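Local coordinates for periplasmic binding protein (PDB 4LJS) that probably binds a small ligand, such as a metal chelate, in the periplasm and hands it to a membrane transporter for uptake, at residues P126-W129 and Q130-A134. Residues are numbered along the deposited sequence; the frame is centred on the assembly and turned at random.
Sequences PTFW and QARLA
Trp129 and Ala134 meet where a short helix runs out, and the carbonyl of Trp129 illustrates how a chain can stop a helix while its last carbonyls stay paired: this one takes two N-H donors. Ala134 N reaches Trp129 O at 2.9 Å in the straighter of the two bonds (N-H...O 160°), whereas Arg132 N makes a more bent one, far above the carbonyl plane on its other face. One turn earlier, Gln130 N closes a regular helical bond to Pro126 O at 2.8 Å. The packed side holds the buried Pro126, Trp129 and Ala134. There the indole, set against Val103 and Leu104 of helix 100-106 and tied through NE1 to Leu123 O, has its CE3 4.2 Å from Ala134 CB, and Phe128 CD1 sits over one of its faces.

The outer side is looser. With CG anti to the backbone N (chi1 173°), the Phe128 ring lies alongside the exposed Arg132, its plane 23° from that of the guanidinium. Arg132 CD lies 3.5 Å from Phe128 CE1 and 3.9 Å from Trp129 CZ3, touching both rings obliquely. Ala131 N makes weak bonds to Thr127 O and Phe128 O, and the extended Gln130 side chain passes over Pro126 O, its CG 3.2 Å from that oxygen. Replacing Gln130 with an alanine removes CG and the amide, which would probably thin the cover over Pro126 O and lose the contact with Ser38 of strand 34-40, although Gln130 N would still hold the oxygen. Leu133, with positive phi, turns the chain; with Ala134 N on Trp129 O and a weak bond from Leu133 N to Gln130 O, it completes a Schellman motif that ends helix 126-130 and leads into edge strand 135-138 of the parallel sheet.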
ATOM      1  N   PRO A 126     -22.034   1.661   2.509  1.00 43.24           N
ATOM      2  CA  PRO A 126     -22.075   3.104   2.788  1.00 45.11           C
ATOM      3  C   PRO A 126     -23.481   3.591   3.118  1.00 49.78           C
ATOM      4  O   PRO A 126     -23.648   4.440   3.993  1.00 51.42           O
ATOM      5  CB  PRO A 126     -21.633   3.722   1.461  1.00 43.23           C
ATOM      6  CG  PRO A 126     -20.693   2.701   0.893  1.00 42.48           C
ATOM      7  CD  PRO A 126     -21.279   1.369   1.273  1.00 38.99           C
ATOM      8  N   THR A 127     -24.470   3.061   2.409  1.00 43.84           N
ATOM      9  CA  THR A 127     -25.869   3.409   2.635  1.00 44.79           C
ATOM     10  C   THR A 127     -26.321   3.043   4.052  1.00 45.12           C
ATOM     11  O   THR A 127     -27.054   3.793   4.698  1.00 42.64           O
ATOM     12  CB  THR A 127     -26.773   2.732   1.589  1.00 38.19           C
ATOM     13  OG1 THR A 127     -26.551   3.347   0.313  1.00 52.78           O
ATOM     14  CG2 THR A 127     -28.246   2.880   1.957  1.00 36.46           C
ATOM     15  N   PHE A 128     -25.867   1.892   4.532  1.00 37.81           N
ATOM     16  CA  PHE A 128     -26.182   1.444   5.879  1.00 38.86           C
ATOM     17  C   PHE A 128     -25.622   2.422   6.907  1.00 38.12           C
ATOM     18  O   PHE A 128     -26.324   2.846   7.824  1.00 41.50           O
ATOM     19  CB  PHE A 128     -25.611   0.041   6.101  1.00 36.90           C
ATOM     20  CG  PHE A 128     -25.732  -0.454   7.510  1.00 39.99           C
ATOM     21  CD1 PHE A 128     -24.726  -0.206   8.438  1.00 36.62           C
ATOM     22  CD2 PHE A 128     -26.835  -1.193   7.907  1.00 40.80           C
ATOM     23  CE1 PHE A 128     -24.832  -0.674   9.748  1.00 30.55           C
ATOM     24  CE2 PHE A 128     -26.943  -1.661   9.215  1.00 40.25           C
ATOM     25  CZ  PHE A 128     -25.932  -1.400  10.135  1.00 30.51           C
ATOM     26  N   TRP A 129     -24.354   2.777   6.743  1.00 41.25           N
ATOM     27  CA  TRP A 129     -23.670   3.646   7.692  1.00 39.73           C
ATOM     28  C   TRP A 129     -24.137   5.092   7.618  1.00 43.52           C
ATOM     29  O   TRP A 129     -24.138   5.800   8.625  1.00 47.02           O
ATOM     30  CB  TRP A 129     -22.153   3.552   7.499  1.00 36.14           C
ATOM     31  CG  TRP A 129     -21.631   2.245   7.989  1.00 34.00           C
ATOM     32  CD1 TRP A 129     -21.155   1.212   7.233  1.00 23.94           C
ATOM     33  CD2 TRP A 129     -21.572   1.808   9.354  1.00 34.70           C
ATOM     34  NE1 TRP A 129     -20.795   0.160   8.044  1.00 29.61           N
ATOM     35  CE2 TRP A 129     -21.037   0.501   9.351  1.00 28.49           C
ATOM     36  CE3 TRP A 129     -21.914   2.398  10.580  1.00 31.48           C
ATOM     37  CZ2 TRP A 129     -20.834  -0.228  10.524  1.00 25.97           C
ATOM     38  CZ3 TRP A 129     -21.715   1.675  11.748  1.00 25.51           C
ATOM     39  CH2 TRP A 129     -21.174   0.372  11.712  1.00 28.79           C
ATOM     40  N   GLN A 130     -24.537   5.528   6.429  1.00 41.14           N
ATOM     41  CA  GLN A 130     -25.021   6.890   6.264  1.00 48.68           C
ATOM     42  C   GLN A 130     -26.333   7.082   7.021  1.00 52.54           C
ATOM     43  O   GLN A 130     -26.662   8.186   7.451  1.00 51.88           O
ATOM     44  CB  GLN A 130     -25.151   7.253   4.782  1.00 46.87           C
ATOM     45  CG  GLN A 130     -23.803   7.590   4.139  1.00 59.71           C
ATOM     46  CD  GLN A 130     -23.839   7.589   2.619  1.00 71.37           C
ATOM     47  OE1 GLN A 130     -24.856   7.260   2.012  1.00 77.29           O
ATOM     48  NE2 GLN A 130     -22.722   7.957   1.999  1.00 73.06           N
ATOM     49  N   ALA A 131     -27.068   5.992   7.207  1.00 46.56           N
ATOM     50  CA  ALA A 131     -28.302   6.052   7.973  1.00 51.81           C
ATOM     51  C   ALA A 131     -27.982   6.119   9.467  1.00 52.39           C
ATOM     52  O   ALA A 131     -28.828   6.493  10.278  1.00 53.40           O
ATOM     53  CB  ALA A 131     -29.170   4.846   7.665  1.00 53.53           C
ATOM     54  N   ARG A 132     -26.754   5.748   9.820  1.00 45.12           N
ATOM     55  CA  ARG A 132     -26.296   5.817  11.202  1.00 39.92           C
ATOM     56  C   ARG A 132     -25.428   7.055  11.414  1.00 44.69           C
ATOM     57  O   ARG A 132     -24.699   7.145  12.398  1.00 49.33           O
ATOM     58  CB  ARG A 132     -25.527   4.543  11.572  1.00 36.75           C
ATOM     59  CG  ARG A 132     -26.316   3.266  11.295  1.00 36.14           C
ATOM     60  CD  ARG A 132     -25.639   2.010  11.852  1.00 39.42           C
ATOM     61  NE  ARG A 132     -25.524   1.992  13.318  1.00 34.98           N
ATOM     62  CZ  ARG A 132     -26.538   1.792  14.159  1.00 36.00           C
ATOM     63  NH1 ARG A 132     -27.771   1.608  13.698  1.00 35.47           N
ATOM     64  NH2 ARG A 132     -26.325   1.785  15.476  1.00 32.81           N
ATOM     65  N   LEU A 133     -25.524   8.003  10.484  1.00 43.50           N
ATOM     66  CA  LEU A 133     -24.730   9.237  10.511  1.00 47.38           C
ATOM     67  C   LEU A 133     -23.212   9.022  10.529  1.00 47.95           C
ATOM     68  O   LEU A 133     -22.473   9.761  11.182  1.00 51.80           O
ATOM     69  CB  LEU A 133     -25.162  10.146  11.662  1.00 52.31           C
ATOM     70  CG  LEU A 133     -26.561  10.730  11.466  1.00 56.45           C
ATOM     71  CD1 LEU A 133     -26.884  11.680  12.580  1.00 48.75           C
ATOM     72  CD2 LEU A 133     -26.655  11.431  10.117  1.00 65.12           C
ATOM     73  N   ALA A 134     -22.757   8.009   9.802  1.00 38.22           N
ATOM     74  CA  ALA A 134     -21.333   7.777   9.624  1.00 40.84           C
ATOM     75  C   ALA A 134     -21.010   7.800   8.141  1.00 46.89           C
ATOM     76  O   ALA A 134     -21.895   7.658   7.293  1.00 50.80           O
ATOM     77  CB  ALA A 134     -20.922   6.447  10.227  1.00 32.71           C
TER